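Local coordinates for RNA-dependent RNA polymerase (Farallon virus, PDB 6DX5), which probably synthesises RNA on an RNA template as the viral replicase, and carries in this crystallised part an OTU-like cysteine protease domain of the deubiquitinase kind, at residues N12-V18 against D153-T159; T59-A64 against M131-L136; A64-W68 against G109-L114; E70-A74 against D127-M131. All blocks are in the same frame, centred on the assembly; numbering follows the deposited sequence.

Interaction 1: residues N12-V18 against D153-T159; sequences NLYTSMV and DVQKFGT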
loop_
_atom_site.group_PDB
_atom_site.type_symbol
_atom_site.label_atom_id
_atom_site.label_comp_id
_atom_site.label_asym_id
_atom_site.label_seq_id
_atom_site.Cartn_x
_atom_site.Cartn_y
_atom_site.Cartn_z
ATOM N N ASN A 12 -6.475 6.055 -10.048
ATOM C CA ASN A 12 -6.764 7.308 -9.352
ATOM C C ASN A 12 -5.915 7.460 -8.083
ATOM O O ASN A 12 -6.323 8.134 -7.135
ATOM C CB ASN A 12 -8.267 7.377 -9.000
ATOM C CG ASN A 12 -8.746 8.770 -8.658
ATOM O OD1 ASN A 12 -8.427 9.728 -9.350
ATOM N ND2 ASN A 12 -9.507 8.890 -7.548
ATOM N N LEU A 13 -4.732 6.838 -8.012
ATOM C CA LEU A 13 -3.914 6.828 -6.791
ATOM C C LEU A 13 -2.464 7.182 -7.118
ATOM O O LEU A 13 -1.835 6.548 -7.980
ATOM C CB LEU A 13 -3.966 5.461 -6.099
ATOM C CG LEU A 13 -2.963 5.097 -4.991
ATOM C CD1 LEU A 13 -2.983 6.020 -3.738
ATOM C CD2 LEU A 13 -3.184 3.654 -4.575
ATOM N N TYR A 14 -1.945 8.183 -6.420
ATOM C CA TYR A 14 -0.620 8.742 -6.662
ATOM C C TYR A 14 0.214 8.673 -5.397
ATOM O O TYR A 14 -0.300 8.654 -4.277
ATOM C CB TYR A 14 -0.675 10.225 -7.140
ATOM C CG TYR A 14 -1.479 10.384 -8.398
ATOM C CD1 TYR A 14 -2.871 10.452 -8.333
ATOM C CD2 TYR A 14 -0.860 10.423 -9.658
ATOM C CE1 TYR A 14 -3.623 10.572 -9.466
ATOM C CE2 TYR A 14 -1.609 10.537 -10.809
ATOM C CZ TYR A 14 -2.992 10.590 -10.710
ATOM O OH TYR A 14 -3.776 10.690 -11.834
ATOM N N THR A 15 1.515 8.656 -5.598
ATOM C CA THR A 15 2.456 8.655 -4.507
ATOM C C THR A 15 3.563 9.643 -4.843
ATOM O O THR A 15 3.720 10.071 -5.994
ATOM C CB THR A 15 3.014 7.244 -4.258
ATOM O OG1 THR A 15 3.937 7.277 -3.156
ATOM C CG2 THR A 15 3.714 6.702 -5.515
ATOM N N SER A 16 4.302 10.022 -3.805
ATOM C CA SER A 16 5.393 10.960 -3.937
ATOM C C SER A 16 6.364 10.754 -2.778
ATOM O O SER A 16 5.975 10.382 -1.663
ATOM C CB SER A 16 4.873 12.397 -3.974
ATOM O OG SER A 16 5.916 13.274 -4.360
ATOM N N MET A 17 7.640 10.983 -3.065
ATOM C CA MET A 17 8.675 10.930 -2.048
ATOM C C MET A 17 9.141 12.320 -1.638
ATOM O O MET A 17 10.250 12.478 -1.127
ATOM C CB MET A 17 9.844 10.063 -2.527
ATOM C CG MET A 17 9.991 9.917 -4.042
ATOM S SD MET A 17 11.161 8.583 -4.482
ATOM C CE MET A 17 10.125 7.135 -4.293
ATOM N N VAL A 18 8.300 13.329 -1.855
ATOM C CA VAL A 18 8.562 14.649 -1.326
ATOM C C VAL A 18 8.631 14.566 0.199
ATOM O O VAL A 18 7.797 13.923 0.850
ATOM C CB VAL A 18 7.481 15.639 -1.805
ATOM C CG1 VAL A 18 6.040 15.276 -1.262
ATOM C CG2 VAL A 18 7.879 17.071 -1.440
ATOM N N ASP A 153 6.189 9.128 3.796
ATOM C CA ASP A 153 5.768 9.158 2.399
ATOM C C ASP A 153 4.322 9.621 2.381
ATOM O O ASP A 153 3.720 9.874 3.432
ATOM C CB ASP A 153 5.959 7.803 1.698
ATOM C CG ASP A 153 5.408 6.644 2.511
ATOM O OD1 ASP A 153 6.189 5.723 2.889
ATOM O OD2 ASP A 153 4.183 6.675 2.790
ATOM N N VAL A 154 3.774 9.783 1.175
ATOM C CA VAL A 154 2.458 10.391 1.041
ATOM C C VAL A 154 1.780 9.809 -0.190
ATOM O O VAL A 154 2.437 9.571 -1.200
ATOM C CB VAL A 154 2.574 11.929 0.982
ATOM C CG1 VAL A 154 3.521 12.328 -0.081
ATOM C CG2 VAL A 154 1.222 12.573 0.773
ATOM N N GLN A 155 0.474 9.505 -0.064
ATOM C CA GLN A 155 -0.398 9.058 -1.136
ATOM C C GLN A 155 -1.523 10.066 -1.311
ATOM O O GLN A 155 -1.918 10.782 -0.367
ATOM C CB GLN A 155 -1.036 7.702 -0.858
ATOM C CG GLN A 155 -0.110 6.610 -0.520
ATOM C CD GLN A 155 -0.078 6.331 0.986
ATOM O OE1 GLN A 155 -1.106 5.929 1.617
ATOM N NE2 GLN A 155 1.103 6.557 1.580
ATOM N N LYS A 156 -2.074 10.064 -2.517
ATOM C CA LYS A 156 -3.111 11.007 -2.933
ATOM C C LYS A 156 -4.127 10.229 -3.778
ATOM O O LYS A 156 -3.760 9.613 -4.773
ATOM C CB LYS A 156 -2.459 12.140 -3.725
ATOM C CG LYS A 156 -3.320 13.215 -4.386
ATOM C CD LYS A 156 -2.342 14.311 -4.834
ATOM C CE LYS A 156 -2.275 14.568 -6.343
ATOM N NZ LYS A 156 -3.566 14.490 -7.045
ATOM N N PHE A 157 -5.378 10.188 -3.341
ATOM C CA PHE A 157 -6.466 9.656 -4.136
ATOM C C PHE A 157 -7.113 10.839 -4.826
ATOM O O PHE A 157 -7.603 11.742 -4.146
ATOM C CB PHE A 157 -7.481 8.935 -3.263
ATOM C CG PHE A 157 -6.923 7.739 -2.560
ATOM C CD1 PHE A 157 -7.033 6.485 -3.143
ATOM C CD2 PHE A 157 -6.337 7.840 -1.310
ATOM C CE1 PHE A 157 -6.551 5.354 -2.512
ATOM C CE2 PHE A 157 -5.842 6.690 -0.675
ATOM C CZ PHE A 157 -5.976 5.459 -1.287
ATOM N N GLY A 158 -7.081 10.852 -6.154
ATOM C CA GLY A 158 -7.585 11.986 -6.902
ATOM C C GLY A 158 -6.461 12.762 -7.561
ATOM O O GLY A 158 -5.279 12.582 -7.263
ATOM N N THR A 159 -6.860 13.658 -8.476
ATOM C CA THR A 159 -5.924 14.399 -9.325
ATOM C C THR A 159 -5.680 15.852 -8.925
ATOM O O THR A 159 -4.888 16.517 -9.595
ATOM C CB THR A 159 -6.426 14.420 -10.767
ATOM O OG1 THR A 159 -7.736 14.995 -10.778
ATOM C CG2 THR A 159 -6.451 13.011 -11.331
#

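Interaction 2: residues T59-A64 against M131-L136; sequences TALGYA and MLASAL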
loop_
_atom_site.group_PDB
_atom_site.type_symbol
_atom_site.label_atom_id
_atom_site.label_comp_id
_atom_site.label_asym_id
_atom_site.label_seq_id
_atom_site.Cartn_x
_atom_site.Cartn_y
_atom_site.Cartn_z
ATOM N N THR A 59 -21.323 7.053 3.485
ATOM C CA THR A 59 -21.005 7.403 2.108
ATOM C C THR A 59 -20.044 6.398 1.504
ATOM O O THR A 59 -20.273 5.890 0.400
ATOM C CB THR A 59 -20.448 8.816 2.066
ATOM O OG1 THR A 59 -21.457 9.679 2.611
ATOM C CG2 THR A 59 -20.076 9.253 0.614
ATOM N N ALA A 60 -18.998 6.051 2.246
ATOM C CA ALA A 60 -17.993 5.138 1.738
ATOM C C ALA A 60 -18.597 3.775 1.473
ATOM O O ALA A 60 -18.429 3.219 0.387
ATOM C CB ALA A 60 -16.826 5.022 2.731
ATOM N N LEU A 61 -19.368 3.251 2.422
ATOM C CA LEU A 61 -19.919 1.907 2.255
ATOM C C LEU A 61 -21.024 1.882 1.191
ATOM O O LEU A 61 -21.164 0.888 0.448
ATOM C CB LEU A 61 -20.460 1.382 3.576
ATOM C CG LEU A 61 -19.487 0.719 4.566
ATOM C CD1 LEU A 61 -18.188 1.465 4.678
ATOM C CD2 LEU A 61 -20.143 0.628 5.945
ATOM N N GLY A 62 -21.841 2.933 1.105
ATOM C CA GLY A 62 -22.868 2.939 0.060
ATOM C C GLY A 62 -22.230 2.982 -1.320
ATOM O O GLY A 62 -22.668 2.301 -2.244
ATOM N N TYR A 63 -21.157 3.775 -1.455
ATOM C CA TYR A 63 -20.377 3.777 -2.679
ATOM C C TYR A 63 -19.863 2.377 -3.007
ATOM O O TYR A 63 -19.894 1.953 -4.181
ATOM C CB TYR A 63 -19.209 4.787 -2.566
ATOM C CG TYR A 63 -18.322 4.764 -3.786
ATOM C CD1 TYR A 63 -17.171 3.947 -3.820
ATOM C CD2 TYR A 63 -18.677 5.467 -4.926
ATOM C CE1 TYR A 63 -16.374 3.863 -4.966
ATOM C CE2 TYR A 63 -17.891 5.389 -6.087
ATOM C CZ TYR A 63 -16.727 4.589 -6.081
ATOM O OH TYR A 63 -15.943 4.503 -7.229
ATOM N N ALA A 64 -19.328 1.666 -2.005
ATOM C CA ALA A 64 -18.805 0.329 -2.283
ATOM C C ALA A 64 -19.899 -0.638 -2.768
ATOM O O ALA A 64 -19.653 -1.449 -3.663
ATOM C CB ALA A 64 -18.119 -0.225 -1.050
ATOM N N MET A 131 -12.653 5.186 -1.661
ATOM C CA MET A 131 -14.084 5.213 -1.958
ATOM C C MET A 131 -14.604 6.637 -1.907
ATOM O O MET A 131 -15.339 7.076 -2.803
ATOM C CB MET A 131 -14.811 4.336 -0.942
ATOM C CG MET A 131 -14.397 2.816 -1.074
ATOM S SD MET A 131 -15.128 1.886 0.264
ATOM C CE MET A 131 -14.230 0.266 0.095
ATOM N N LEU A 132 -14.228 7.362 -0.835
ATOM C CA LEU A 132 -14.696 8.719 -0.627
ATOM C C LEU A 132 -14.231 9.623 -1.755
ATOM O O LEU A 132 -14.984 10.489 -2.202
ATOM C CB LEU A 132 -14.147 9.227 0.702
ATOM C CG LEU A 132 -14.805 8.552 1.903
ATOM C CD1 LEU A 132 -14.038 8.979 3.204
ATOM C CD2 LEU A 132 -16.277 9.049 1.909
ATOM N N ALA A 133 -12.979 9.447 -2.216
ATOM C CA ALA A 133 -12.456 10.297 -3.276
ATOM C C ALA A 133 -13.290 10.145 -4.547
ATOM O O ALA A 133 -13.671 11.147 -5.171
ATOM C CB ALA A 133 -10.991 9.952 -3.562
ATOM N N SER A 134 -13.640 8.901 -4.902
ATOM C CA SER A 134 -14.483 8.676 -6.068
ATOM C C SER A 134 -15.927 9.055 -5.780
ATOM O O SER A 134 -16.588 9.679 -6.616
ATOM C CB SER A 134 -14.399 7.215 -6.507
ATOM O OG SER A 134 -13.074 6.885 -6.886
ATOM N N ALA A 135 -16.458 8.644 -4.621
ATOM C CA ALA A 135 -17.866 8.943 -4.339
ATOM C C ALA A 135 -18.115 10.440 -4.397
ATOM O O ALA A 135 -19.111 10.881 -4.957
ATOM C CB ALA A 135 -18.267 8.420 -2.947
ATOM N N LEU A 136 -17.227 11.250 -3.801
ATOM C CA LEU A 136 -17.516 12.684 -3.684
ATOM C C LEU A 136 -16.802 13.507 -4.739
ATOM O O LEU A 136 -16.963 14.719 -4.747
ATOM C CB LEU A 136 -17.136 13.215 -2.296
ATOM C CG LEU A 136 -17.802 12.448 -1.169
ATOM C CD1 LEU A 136 -17.113 12.706 0.174
ATOM C CD2 LEU A 136 -19.286 12.856 -1.128
#

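Interaction 3: residues A64-W68 against G109-L114; sequences ARQHW and GLDLYL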
loop_
_atom_site.group_PDB
_atom_site.type_symbol
_atom_site.label_atom_id
_atom_site.label_comp_id
_atom_site.label_asym_id
_atom_site.label_seq_id
_atom_site.Cartn_x
_atom_site.Cartn_y
_atom_site.Cartn_z
ATOM N N ALA A 64 -19.328 1.666 -2.005
ATOM C CA ALA A 64 -18.805 0.329 -2.283
ATOM C C ALA A 64 -19.899 -0.638 -2.768
ATOM O O ALA A 64 -19.653 -1.449 -3.663
ATOM C CB ALA A 64 -18.119 -0.225 -1.050
ATOM N N ARG A 65 -21.113 -0.567 -2.201
ATOM C CA ARG A 65 -22.214 -1.434 -2.638
ATOM C C ARG A 65 -22.511 -1.231 -4.120
ATOM O O ARG A 65 -22.838 -2.174 -4.844
ATOM C CB ARG A 65 -23.490 -1.157 -1.835
ATOM C CG ARG A 65 -23.452 -1.597 -0.377
ATOM C CD ARG A 65 -24.834 -1.526 0.348
ATOM N NE ARG A 65 -24.638 -1.662 1.795
ATOM C CZ ARG A 65 -24.438 -0.633 2.629
ATOM N NH1 ARG A 65 -24.461 0.620 2.168
ATOM N NH2 ARG A 65 -24.242 -0.847 3.936
ATOM N N GLN A 66 -22.409 -0.006 -4.580
ATOM C CA GLN A 66 -22.782 0.335 -5.939
ATOM C C GLN A 66 -21.615 0.245 -6.926
ATOM O O GLN A 66 -21.851 0.070 -8.120
ATOM C CB GLN A 66 -23.378 1.743 -5.892
ATOM C CG GLN A 66 -24.203 2.139 -7.016
ATOM C CD GLN A 66 -25.238 1.093 -7.362
ATOM O OE1 GLN A 66 -25.546 0.931 -8.539
ATOM N NE2 GLN A 66 -25.809 0.408 -6.349
ATOM N N HIS A 67 -20.370 0.355 -6.454
ATOM C CA HIS A 67 -19.197 0.471 -7.315
ATOM C C HIS A 67 -18.107 -0.476 -6.881
ATOM O O HIS A 67 -16.924 -0.133 -6.875
ATOM C CB HIS A 67 -18.671 1.899 -7.336
ATOM C CG HIS A 67 -19.697 2.892 -7.753
ATOM N ND1 HIS A 67 -19.798 3.365 -9.042
ATOM C CD2 HIS A 67 -20.678 3.501 -7.054
ATOM C CE1 HIS A 67 -20.794 4.231 -9.117
ATOM N NE2 HIS A 67 -21.353 4.326 -7.925
ATOM N N TRP A 68 -18.501 -1.687 -6.504
ATOM C CA TRP A 68 -17.556 -2.605 -5.891
ATOM C C TRP A 68 -16.328 -2.779 -6.770
ATOM O O TRP A 68 -15.201 -2.805 -6.269
ATOM C CB TRP A 68 -18.248 -3.945 -5.601
ATOM C CG TRP A 68 -17.331 -4.958 -4.933
ATOM C CD1 TRP A 68 -17.105 -6.251 -5.338
ATOM C CD2 TRP A 68 -16.534 -4.755 -3.751
ATOM N NE1 TRP A 68 -16.221 -6.867 -4.484
ATOM C CE2 TRP A 68 -15.860 -5.971 -3.500
ATOM C CE3 TRP A 68 -16.338 -3.669 -2.876
ATOM C CZ2 TRP A 68 -14.988 -6.145 -2.398
ATOM C CZ3 TRP A 68 -15.450 -3.822 -1.770
ATOM C CH2 TRP A 68 -14.797 -5.055 -1.552
ATOM N N GLY A 109 -17.373 -11.224 -2.368
ATOM C CA GLY A 109 -16.306 -10.379 -1.828
ATOM C C GLY A 109 -16.865 -9.117 -1.210
ATOM O O GLY A 109 -16.484 -8.718 -0.105
ATOM N N LEU A 110 -17.807 -8.487 -1.899
ATOM C CA LEU A 110 -18.440 -7.294 -1.352
ATOM C C LEU A 110 -19.169 -7.603 -0.056
ATOM O O LEU A 110 -19.061 -6.842 0.910
ATOM C CB LEU A 110 -19.382 -6.693 -2.389
ATOM C CG LEU A 110 -20.328 -5.655 -1.809
ATOM C CD1 LEU A 110 -19.523 -4.427 -1.420
ATOM C CD2 LEU A 110 -21.434 -5.323 -2.860
ATOM N N ASP A 111 -19.904 -8.724 -0.006
ATOM C CA ASP A 111 -20.600 -9.086 1.233
ATOM C C ASP A 111 -19.624 -9.327 2.397
ATOM O O ASP A 111 -19.918 -8.948 3.540
ATOM C CB ASP A 111 -21.503 -10.308 1.029
ATOM C CG ASP A 111 -22.630 -10.065 -0.007
ATOM O OD1 ASP A 111 -22.987 -11.042 -0.706
ATOM O OD2 ASP A 111 -23.150 -8.923 -0.143
ATOM N N LEU A 112 -18.463 -9.956 2.134
ATOM C CA LEU A 112 -17.469 -10.094 3.187
ATOM C C LEU A 112 -16.968 -8.723 3.650
ATOM O O LEU A 112 -16.838 -8.477 4.855
ATOM C CB LEU A 112 -16.306 -10.961 2.718
ATOM C CG LEU A 112 -16.645 -12.443 2.421
ATOM C CD1 LEU A 112 -15.469 -13.147 1.756
ATOM C CD2 LEU A 112 -17.085 -13.196 3.655
ATOM N N TYR A 113 -16.686 -7.819 2.707
ATOM C CA TYR A 113 -16.244 -6.480 3.078
ATOM C C TYR A 113 -17.272 -5.809 3.978
ATOM O O TYR A 113 -16.928 -5.289 5.041
ATOM C CB TYR A 113 -15.976 -5.618 1.830
ATOM C CG TYR A 113 -15.803 -4.140 2.165
ATOM C CD1 TYR A 113 -14.645 -3.679 2.788
ATOM C CD2 TYR A 113 -16.806 -3.222 1.898
ATOM C CE1 TYR A 113 -14.499 -2.352 3.140
ATOM C CE2 TYR A 113 -16.666 -1.881 2.244
ATOM C CZ TYR A 113 -15.500 -1.467 2.843
ATOM O OH TYR A 113 -15.350 -0.152 3.189
ATOM N N LEU A 114 -18.541 -5.798 3.556
ATOM C CA LEU A 114 -19.588 -5.157 4.342
ATOM C C LEU A 114 -19.726 -5.793 5.725
ATOM O O LEU A 114 -19.995 -5.091 6.707
ATOM C CB LEU A 114 -20.928 -5.231 3.594
ATOM C CG LEU A 114 -20.884 -4.438 2.302
ATOM C CD1 LEU A 114 -22.141 -4.605 1.534
ATOM C CD2 LEU A 114 -20.622 -2.966 2.697
#

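Interaction 4: residues E70-A74 against D127-M131; sequences ECHGA and DEAEM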
loop_
_atom_site.group_PDB
_atom_site.type_symbol
_atom_site.label_atom_id
_atom_site.label_comp_id
_atom_site.label_asym_id
_atom_site.label_seq_id
_atom_site.Cartn_x
_atom_site.Cartn_y
_atom_site.Cartn_z
ATOM N N GLU A 70 -14.714 -0.726 -8.513
ATOM C CA GLU A 70 -13.792 0.404 -8.479
ATOM C C GLU A 70 -13.116 0.543 -7.122
ATOM O O GLU A 70 -12.247 1.408 -6.958
ATOM C CB GLU A 70 -14.521 1.715 -8.850
ATOM C CG GLU A 70 -15.255 1.653 -10.188
ATOM C CD GLU A 70 -14.342 1.144 -11.311
ATOM O OE1 GLU A 70 -14.688 0.089 -11.936
ATOM O OE2 GLU A 70 -13.259 1.766 -11.536
ATOM N N CYS A 71 -13.472 -0.311 -6.160
ATOM C CA CYS A 71 -12.890 -0.276 -4.818
ATOM C C CYS A 71 -11.637 -1.136 -4.817
ATOM O O CYS A 71 -11.584 -2.208 -4.199
ATOM C CB CYS A 71 -13.895 -0.755 -3.782
ATOM S SG CYS A 71 -15.310 0.321 -3.814
ATOM N N HIS A 72 -10.605 -0.626 -5.516
ATOM C CA HIS A 72 -9.455 -1.463 -5.837
ATOM C C HIS A 72 -8.749 -1.954 -4.588
ATOM O O HIS A 72 -8.388 -3.130 -4.512
ATOM C CB HIS A 72 -8.509 -0.709 -6.754
ATOM C CG HIS A 72 -9.136 -0.399 -8.062
ATOM N ND1 HIS A 72 -9.266 -1.346 -9.060
ATOM C CD2 HIS A 72 -9.749 0.718 -8.513
ATOM C CE1 HIS A 72 -9.893 -0.809 -10.092
ATOM N NE2 HIS A 72 -10.192 0.445 -9.787
ATOM N N GLY A 73 -8.545 -1.079 -3.597
ATOM C CA GLY A 73 -7.872 -1.515 -2.381
ATOM C C GLY A 73 -8.650 -2.617 -1.675
ATOM O O GLY A 73 -8.124 -3.695 -1.406
ATOM N N ALA A 74 -9.934 -2.374 -1.386
ATOM C CA ALA A 74 -10.674 -3.357 -0.600
ATOM C C ALA A 74 -10.965 -4.628 -1.406
ATOM O O ALA A 74 -10.849 -5.741 -0.874
ATOM C CB ALA A 74 -11.970 -2.742 -0.067
ATOM N N ASP A 127 -8.614 2.101 2.415
ATOM C CA ASP A 127 -9.618 1.483 1.535
ATOM C C ASP A 127 -10.803 2.412 1.387
ATOM O O ASP A 127 -11.365 2.553 0.304
ATOM C CB ASP A 127 -10.096 0.144 2.080
ATOM C CG ASP A 127 -9.069 -0.987 1.919
ATOM O OD1 ASP A 127 -7.952 -0.816 1.338
ATOM O OD2 ASP A 127 -9.419 -2.081 2.412
ATOM N N GLU A 128 -11.159 3.106 2.453
ATOM C CA GLU A 128 -12.289 4.021 2.386
ATOM C C GLU A 128 -11.886 5.407 1.856
ATOM O O GLU A 128 -12.724 6.061 1.221
ATOM C CB GLU A 128 -12.970 4.129 3.753
ATOM C CG GLU A 128 -13.722 2.825 4.158
ATOM C CD GLU A 128 -12.784 1.738 4.675
ATOM O OE1 GLU A 128 -13.143 0.530 4.499
ATOM O OE2 GLU A 128 -11.707 2.091 5.267
ATOM N N ALA A 129 -10.633 5.869 2.062
ATOM C CA ALA A 129 -10.174 7.072 1.351
ATOM C C ALA A 129 -10.404 6.935 -0.161
ATOM O O ALA A 129 -10.857 7.872 -0.823
ATOM C CB ALA A 129 -8.685 7.342 1.621
ATOM N N GLU A 130 -10.081 5.785 -0.724
ATOM C CA GLU A 130 -10.290 5.599 -2.140
ATOM C C GLU A 130 -11.770 5.737 -2.498
ATOM O O GLU A 130 -12.125 6.318 -3.539
ATOM C CB GLU A 130 -9.751 4.228 -2.530
ATOM C CG GLU A 130 -10.119 3.798 -3.898
ATOM C CD GLU A 130 -9.449 2.481 -4.324
ATOM O OE1 GLU A 130 -9.150 1.605 -3.453
ATOM O OE2 GLU A 130 -9.179 2.359 -5.572
ATOM N N MET A 131 -12.653 5.186 -1.661
ATOM C CA MET A 131 -14.084 5.213 -1.958
ATOM C C MET A 131 -14.604 6.637 -1.907
ATOM O O MET A 131 -15.339 7.076 -2.803
ATOM C CB MET A 131 -14.811 4.336 -0.942
ATOM C CG MET A 131 -14.397 2.816 -1.074
ATOM S SD MET A 131 -15.128 1.886 0.264
ATOM C CE MET A 131 -14.230 0.266 0.095
HETATM O O HOH W 1 -10.928 0.554 -1.954
#

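Interaction 1: residues N12-V18 against D153-T159
L13 lays its methyl CD1 over one face of the F157 ring: L13 CD1 stands 4.0 Å from the ring centroid and 16° off the ring normal, a CH-pi contact. The pair is non-hydrogen-bonded, with CA atoms 4.6 Å apart, as is T15 with Q155 on the same face of the sheet. The hydrogen-bonded pairs alternate with them. Y14 N donates to K156 O at 2.8 Å and K156 N returns a bond to Y14 O at 2.9 Å, whereas the S16-V154 pair is looser, with S16 N to V154 O at 3.2 Å. Beyond the strand end, G158 N still reaches N12 O at 3.0 Å. The backbone of G158 (phi 110°, psi 168°) would jam a CB against the carbonyl of F157, so glycine suits this turn away from the strand. On the face bearing Y14 and K156, Y14 CD1 lies 3.4 Å from G158 O, the same carbonyl that K156 NZ binds at 2.6 Å; K156 also makes a cation-pi contact with W6. D153 turns instead to R170 of the second subunit in a salt bridge. With an axis angle of 158° and a 4.6 Å approach, this is classical antiparallel pairing, joining the N-terminal hairpin of strands 7-10 and 13-16 to the rest of the mixed sheet of the viral OTU fold through strand 151-157.

Interaction 2: residues T59-A64 against M131-L136
T59 begins the contact with its methyl: T59 CG2 lies 4.0 Å from L132 CD2 and 4.1 Å from both A135 CB and L136 CD2, while its hydroxyl OG1 bonds back to T55 O one turn earlier in its own helix. A60 comes next, at the closest backbone approach, its CA 5.4 Å from that of M131. The small side chain lets the helices meet, with A60 CB 4.2 Å from M131 CB and 4.1 Å from L132 CD2, and M131 SD sits 3.6 Å from A60 O. One turn on, Y63 points toward the other helix. The backbone atoms M131 O and A135 N lie over one face of its ring, Y63 CD1 is 3.7 Å from M131 CB, Y63 CD2 is 3.6 Å from A135 CB, and Y63 OH reaches to 3.2 Å from S134 CB. A64 completes the segment, its CB 3.9 Å from M131 SD. The short axes approach to 8.8 Å at 77°, so the helices cross nearly at right angles, with contacts running from T59 to A64 on one and from M131 to L136 on the other. No hydrogen bond joins the segments: cohesion here rests on apolar and aromatic van der Waals contact, made close by alanines on both helices.

Interaction 3: residues A64-W68 against G109-L114
Aromatic contacts dominate, and W68 makes most of them. L110 CB sits 3.5 Å from the centroid of its five-membered ring and 3° off the ring normal, so the CH-pi geometry is nearly ideal. The six-membered ring of W68 and the ring of Y113 are inclined by only 29°, but their centroids are 5.6 Å apart and they barely overlap; the closer approach is W68 CH2 to Y113 CB, 3.6 Å. Further van der Waals packing involves the aliphatic side chains. L110 CD1 lies 3.6 Å from W68 CE3 and 3.7 Å from A64 O, A64 CB is 4.0 Å from Y113 CE2, and R65 CG is 3.8 Å from L114 CD1, with L114 CD2 over one face of the guanidinium. Polar bonding between the segments is absent: W68 NE1 comes within 3.4 Å of L110 N, but both are donors, and the indole nitrogen bonds N79 OD1 instead. The indole also rests on the helix backbone, W68 CZ2 lying 3.7 Å from G109 C. The contact thus sets the end of helix 53-66 and the residues just after it against helix 103-117, with helix 72-86 reached through W68 on K75 and helix 126-136 through Y113, which packs on M131 and bonds E128.

Interaction 4: residues E70-A74 against D127-M131
E130 is the most deeply engaged residue, 72 Å² of it being buried by the facing segment. Its extended side chain (chi1 and chi2 both t) points toward the start of helix 72-86, where G73 N donates to E130 OE1 at 2.8 Å with an N-H...O angle of 164°. The same oxygen accepts from a water 2.6 Å away; that water accepts from A74 N at 3.1 Å and donates to D127 O at 3.0 Å, so it bridges both segments. M131, with 51 Å² buried, adds the apolar part: M131 CG lies 3.8 Å from C71 SG and M131 CE 3.8 Å from A74 CB. D127, with 44 Å², lies beside G73 and A74, with D127 OD1 3.6 Å from G73 C and D127 OD2 3.5 Å from A74 CA. A modelled CB on G73 would fall 2.8 Å from D127 OD1, a clash, so the absence of a side chain permits this approach. D127 OD2 also binds a DTT molecule, probably from the crystallisation liquor, in a pocket with Y78, Y122 and W123. Since C71 holds the N-cap position, G73 and A74 belong to the first turn, whose amides lack acceptors within their own helix; the carboxylate of E130 accepts from G73 N, and a water held by E130 OE1 and D127 O accepts from A74 N, uniting polar and apolar contact at one helix start.

Overall arrangement
From the N terminus, strand 13-16 comes first and waits for strand 151-157: interaction 1 closes the longest loop, and the other three nest within it. Helix 53-66 follows, meeting helix 126-136 in interaction 2, whose loop in turn encloses interactions 3 and 4. Those two cross, since segments 64-68, 70-74, 109-114 and 127-131 alternate along the chain. A64 is shared by interactions 2 and 3, and M131 by 2 and 4, while Y113 OH probably bonds E128 OE1 between 3 and 4. Helix 126-136 also links the helical layer to the sheet, E130 CB lying 3.4 Å from F157 CE1 and A133 CB 3.7 Å from F157 CB.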